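Local coordinates for DNA repair protein PprA (Deinococcus deserti, PDB 6MC8) that takes part in DNA damage repair and genome segregation, is radiation-induced, binds DNA and forms filaments, at residues 75-87 with 255-267. The protein carries 2 engineered substitutions. Sequence-based numbering, arbitrary orientation.
Sequences LAHDRWGLGLLHL and AHFAVSSAVVRET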
loop_
_atom_site.group_PDB
_atom_site.type_symbol
_atom_site.label_atom_id
_atom_site.label_comp_id
_atom_site.label_asym_id
_atom_site.label_seq_id
_atom_site.Cartn_x
_atom_site.Cartn_y
_atom_site.Cartn_z
ATOM N N LEU A 75 -11.143 21.226 -0.458
ATOM C CA LEU A 75 -10.856 21.771 -1.778
ATOM C C LEU A 75 -10.002 23.028 -1.674
ATOM O O LEU A 75 -9.166 23.295 -2.543
ATOM C CB LEU A 75 -12.159 22.050 -2.528
ATOM C CG LEU A 75 -12.026 22.539 -3.972
ATOM C CD1 LEU A 75 -11.270 21.524 -4.807
ATOM C CD2 LEU A 75 -13.378 22.818 -4.581
ATOM N N ALA A 76 -10.182 23.798 -0.600
ATOM C CA ALA A 76 -9.356 24.979 -0.395
ATOM C C ALA A 76 -7.926 24.602 -0.029
ATOM O O ALA A 76 -6.981 25.288 -0.426
ATOM C CB ALA A 76 -9.974 25.872 0.677
ATOM N N HIS A 77 -7.745 23.510 0.717
ATOM C CA HIS A 77 -6.395 23.084 1.069
ATOM C C HIS A 77 -5.677 22.433 -0.104
ATOM O O HIS A 77 -4.443 22.394 -0.129
ATOM C CB HIS A 77 -6.409 22.144 2.269
ATOM C CG HIS A 77 -6.472 22.849 3.583
ATOM N ND1 HIS A 77 -5.409 23.567 4.079
ATOM C CD2 HIS A 77 -7.447 22.929 4.514
ATOM C CE1 HIS A 77 -5.732 24.072 5.252
ATOM N NE2 HIS A 77 -6.964 23.698 5.541
ATOM N N ASP A 78 -6.425 21.918 -1.082
ATOM C CA ASP A 78 -5.798 21.420 -2.301
ATOM C C ASP A 78 -5.205 22.561 -3.110
ATOM O O ASP A 78 -4.268 22.364 -3.887
ATOM C CB ASP A 78 -6.812 20.656 -3.150
ATOM C CG ASP A 78 -7.212 19.341 -2.542
ATOM O OD1 ASP A 78 -6.391 18.736 -1.831
ATOM O OD2 ASP A 78 -8.353 18.909 -2.775
ATOM N N ARG A 79 -5.733 23.765 -2.928
ATOM C CA ARG A 79 -5.350 24.908 -3.730
ATOM C C ARG A 79 -4.455 25.881 -2.980
ATOM O O ARG A 79 -3.612 26.531 -3.600
ATOM C CB ARG A 79 -6.614 25.592 -4.233
ATOM C CG ARG A 79 -7.359 24.699 -5.187
ATOM C CD ARG A 79 -8.677 25.266 -5.574
ATOM N NE ARG A 79 -9.325 24.459 -6.595
ATOM C CZ ARG A 79 -10.494 24.752 -7.143
ATOM N NH1 ARG A 79 -11.145 25.841 -6.769
ATOM N NH2 ARG A 79 -11.007 23.962 -8.068
ATOM N N TRP A 80 -4.610 25.973 -1.659
ATOM C CA TRP A 80 -3.685 26.753 -0.846
ATOM C C TRP A 80 -2.278 26.170 -0.880
ATOM O O TRP A 80 -1.298 26.920 -0.837
ATOM C CB TRP A 80 -4.210 26.828 0.583
ATOM C CG TRP A 80 -5.366 27.751 0.742
ATOM C CD1 TRP A 80 -5.704 28.784 -0.070
ATOM C CD2 TRP A 80 -6.390 27.672 1.735
ATOM N NE1 TRP A 80 -6.844 29.389 0.381
ATOM C CE2 TRP A 80 -7.292 28.719 1.486
ATOM C CE3 TRP A 80 -6.623 26.826 2.821
ATOM C CZ2 TRP A 80 -8.405 28.946 2.284
ATOM C CZ3 TRP A 80 -7.728 27.053 3.609
ATOM C CH2 TRP A 80 -8.606 28.103 3.339
ATOM N N GLY A 81 -2.163 24.846 -0.977
ATOM C CA GLY A 81 -0.892 24.178 -1.173
ATOM C C GLY A 81 0.058 24.281 -0.002
ATOM O O GLY A 81 1.248 24.549 -0.177
ATOM N N LEU A 82 -0.456 24.071 1.199
ATOM C CA LEU A 82 0.336 24.239 2.403
ATOM C C LEU A 82 1.149 23.002 2.743
ATOM O O LEU A 82 1.983 23.056 3.649
ATOM C CB LEU A 82 -0.577 24.608 3.573
ATOM C CG LEU A 82 -1.414 25.865 3.330
ATOM C CD1 LEU A 82 -2.334 26.150 4.501
ATOM C CD2 LEU A 82 -0.554 27.070 3.008
ATOM N N GLY A 83 0.947 21.903 2.030
ATOM C CA GLY A 83 1.651 20.676 2.338
ATOM C C GLY A 83 1.048 19.924 3.500
ATOM O O GLY A 83 1.782 19.330 4.297
ATOM N N LEU A 84 -0.277 19.938 3.617
ATOM C CA LEU A 84 -0.979 19.303 4.721
ATOM C C LEU A 84 -1.888 18.188 4.218
ATOM O O LEU A 84 -2.911 17.885 4.829
ATOM C CB LEU A 84 -1.778 20.336 5.509
ATOM C CG LEU A 84 -0.970 21.533 6.013
ATOM C CD1 LEU A 84 -1.843 22.508 6.788
ATOM C CD2 LEU A 84 0.231 21.108 6.820
ATOM N N LEU A 85 -1.515 17.575 3.093
ATOM C CA LEU A 85 -2.304 16.506 2.495
ATOM C C LEU A 85 -2.205 15.201 3.271
ATOM O O LEU A 85 -3.056 14.325 3.100
ATOM C CB LEU A 85 -1.863 16.297 1.049
ATOM C CG LEU A 85 -2.192 17.447 0.103
ATOM C CD1 LEU A 85 -1.512 17.269 -1.237
ATOM C CD2 LEU A 85 -3.687 17.530 -0.077
ATOM N N HIS A 86 -1.186 15.055 4.114
ATOM C CA HIS A 86 -1.067 13.922 5.019
ATOM C C HIS A 86 -1.952 14.056 6.248
ATOM O O HIS A 86 -2.062 13.099 7.020
ATOM C CB HIS A 86 0.387 13.758 5.453
ATOM C CG HIS A 86 0.896 14.892 6.281
ATOM N ND1 HIS A 86 1.240 16.111 5.743
ATOM C CD2 HIS A 86 1.125 14.990 7.611
ATOM C CE1 HIS A 86 1.649 16.914 6.706
ATOM N NE2 HIS A 86 1.591 16.257 7.849
ATOM N N LEU A 87 -2.570 15.211 6.451
ATOM C CA LEU A 87 -3.496 15.444 7.544
ATOM C C LEU A 87 -4.924 15.400 7.016
ATOM O O LEU A 87 -5.181 15.636 5.834
ATOM C CB LEU A 87 -3.222 16.795 8.209
ATOM C CG LEU A 87 -1.820 17.003 8.782
ATOM C CD1 LEU A 87 -1.647 18.425 9.274
ATOM C CD2 LEU A 87 -1.516 16.009 9.882
ATOM N N ALA A 255 -5.026 38.532 2.489
ATOM C CA ALA A 255 -3.687 38.868 2.946
ATOM C C ALA A 255 -2.976 37.707 3.623
ATOM O O ALA A 255 -1.824 37.865 4.034
ATOM C CB ALA A 255 -3.737 40.045 3.913
ATOM N N HIS A 256 -3.634 36.555 3.766
ATOM C CA HIS A 256 -3.088 35.458 4.548
ATOM C C HIS A 256 -3.229 34.104 3.872
ATOM O O HIS A 256 -2.756 33.105 4.418
ATOM C CB HIS A 256 -3.762 35.418 5.924
ATOM C CG HIS A 256 -3.650 36.709 6.666
ATOM N ND1 HIS A 256 -2.481 37.124 7.260
ATOM C CD2 HIS A 256 -4.543 37.707 6.852
ATOM C CE1 HIS A 256 -2.667 38.311 7.804
ATOM N NE2 HIS A 256 -3.910 38.687 7.573
ATOM N N PHE A 257 -3.845 34.045 2.698
ATOM C CA PHE A 257 -4.053 32.806 1.970
ATOM C C PHE A 257 -3.910 33.077 0.483
ATOM O O PHE A 257 -4.461 34.050 -0.032
ATOM C CB PHE A 257 -5.432 32.208 2.270
ATOM C CG PHE A 257 -5.552 31.613 3.637
ATOM C CD1 PHE A 257 -5.182 30.301 3.863
ATOM C CD2 PHE A 257 -6.017 32.366 4.700
ATOM C CE1 PHE A 257 -5.287 29.748 5.114
ATOM C CE2 PHE A 257 -6.113 31.820 5.957
ATOM C CZ PHE A 257 -5.754 30.508 6.163
ATOM N N ALA A 258 -3.166 32.215 -0.199
ATOM C CA ALA A 258 -2.973 32.330 -1.633
ATOM C C ALA A 258 -3.081 30.954 -2.270
ATOM O O ALA A 258 -2.889 29.930 -1.615
ATOM C CB ALA A 258 -1.621 32.967 -1.969
ATOM N N VAL A 259 -3.392 30.945 -3.562
ATOM C CA VAL A 259 -3.450 29.715 -4.343
ATOM C C VAL A 259 -2.056 29.378 -4.847
ATOM O O VAL A 259 -1.416 30.189 -5.520
ATOM C CB VAL A 259 -4.436 29.847 -5.515
ATOM C CG1 VAL A 259 -4.326 28.655 -6.444
ATOM C CG2 VAL A 259 -5.835 29.943 -5.002
ATOM N N SER A 260 -1.589 28.174 -4.525
ATOM C CA SER A 260 -0.311 27.694 -5.021
ATOM C C SER A 260 -0.370 26.313 -5.656
ATOM O O SER A 260 0.589 25.928 -6.328
ATOM C CB SER A 260 0.736 27.676 -3.896
ATOM O OG SER A 260 0.428 26.706 -2.920
ATOM N N SER A 261 -1.453 25.562 -5.483
ATOM C CA SER A 261 -1.531 24.224 -6.039
ATOM C C SER A 261 -2.895 23.990 -6.673
ATOM O O SER A 261 -3.795 24.827 -6.597
ATOM C CB SER A 261 -1.254 23.149 -4.982
ATOM O OG SER A 261 0.083 23.202 -4.533
ATOM N N ALA A 262 -3.016 22.839 -7.325
ATOM C CA ALA A 262 -4.267 22.330 -7.858
ATOM C C ALA A 262 -4.156 20.819 -7.952
ATOM O O ALA A 262 -3.169 20.297 -8.473
ATOM C CB ALA A 262 -4.592 22.930 -9.228
ATOM N N VAL A 263 -5.160 20.118 -7.435
ATOM C CA VAL A 263 -5.135 18.665 -7.328
ATOM C C VAL A 263 -6.290 18.086 -8.136
ATOM O O VAL A 263 -7.436 18.525 -7.997
ATOM C CB VAL A 263 -5.212 18.212 -5.855
ATOM C CG1 VAL A 263 -5.196 16.701 -5.749
ATOM C CG2 VAL A 263 -4.078 18.813 -5.048
ATOM N N VAL A 264 -5.986 17.104 -8.982
ATOM C CA VAL A 264 -6.991 16.344 -9.716
ATOM C C VAL A 264 -6.927 14.897 -9.246
ATOM O O VAL A 264 -5.843 14.308 -9.181
ATOM C CB VAL A 264 -6.783 16.446 -11.238
ATOM C CG1 VAL A 264 -7.777 15.576 -11.979
ATOM C CG2 VAL A 264 -6.934 17.871 -11.689
ATOM N N ARG A 265 -8.084 14.331 -8.908
ATOM C CA ARG A 265 -8.180 12.971 -8.406
ATOM C C ARG A 265 -9.054 12.124 -9.321
ATOM O O ARG A 265 -9.929 12.635 -10.023
ATOM C CB ARG A 265 -8.741 12.947 -6.984
ATOM C CG ARG A 265 -7.808 13.548 -5.958
ATOM C CD ARG A 265 -8.426 13.553 -4.582
ATOM N NE ARG A 265 -7.534 14.128 -3.585
ATOM C CZ ARG A 265 -7.489 15.416 -3.277
ATOM N NH1 ARG A 265 -8.279 16.277 -3.896
ATOM N NH2 ARG A 265 -6.647 15.846 -2.357
ATOM N N GLU A 266 -8.798 10.820 -9.311
ATOM C CA GLU A 266 -9.531 9.864 -10.124
ATOM C C GLU A 266 -9.657 8.546 -9.378
ATOM O O GLU A 266 -8.659 7.982 -8.928
ATOM C CB GLU A 266 -8.844 9.631 -11.466
ATOM C CG GLU A 266 -9.584 8.667 -12.366
ATOM C CD GLU A 266 -10.910 9.207 -12.851
ATOM O OE1 GLU A 266 -11.036 10.431 -13.039
ATOM O OE2 GLU A 266 -11.840 8.403 -13.027
ATOM N N THR A 267 -10.883 8.058 -9.261
ATOM C CA THR A 267 -11.175 6.823 -8.555
ATOM C C THR A 267 -11.691 5.778 -9.534
ATOM O O THR A 267 -12.358 6.101 -10.517
ATOM C CB THR A 267 -12.213 7.048 -7.456
ATOM O OG1 THR A 267 -13.448 7.465 -8.047
ATOM C CG2 THR A 267 -11.749 8.127 -6.508
HETATM O O HOH W 1 -8.625 19.408 -5.993
#
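Trp-80 lies with one indole face against Phe-257, whose CD1 sits 3.5 Å above the middle of the ring system. The two rings form an oblique aromatic pair, their planes inclined at 37°, and the Phe-257 CB adds a CH-pi contact over the five-membered ring. Ala-76 O lies over the opposite face towards the rim, the Ala-258 carbonyl oxygen approaches the indole edge, and Thr-45 OG1 accepts from NE1; together these contacts should limit rotation of the ring. A leucine at Trp-80 would probably leave the Phe-257 ring without its flat partner and Thr-45 without the indole N-H.

The contact illustrates how the C-terminal end of a helix, its last carbonyls lacking partners further along the helix, can be satisfied by a segment of the same chain distant in sequence. Here helix 62-80 ends on the approach to strand 261-267, the edge strand of a four-stranded antiparallel sheet within this chain, and the N-to-C directions of residues 75-80 and 261-267 lie 127° apart. Arg-79 O accepts from both Ser-260 N, at 2.8 Å and nearly in line with the carbonyl, and Ser-261 N, at 3.0 Å. Ser-260 OG, at chi1 68°, is turned to donate to Trp-80 O over 2.7 Å, from above the carbonyl plane. Gly-81 leaves the helix with positive phi, and a CB there would collide with both serine hydroxyls, of which Ser-261 OG is hydrogen-bonded to His-195 and Glu-193.

Further along the strand, Arg-265 meets Asp-78 end-on in a two-pronged salt bridge: NH1 reaches OD2 and NH2 reaches OD1, each at 2.9 Å. The bonds are nearly straight and lie close to the guanidinium plane, yet they strike the carboxylate from above its own plane. Val-263 packs against both members of the pair, with CG1 over one guanidinium face and CG2 3.8 Å from Asp-78 CB.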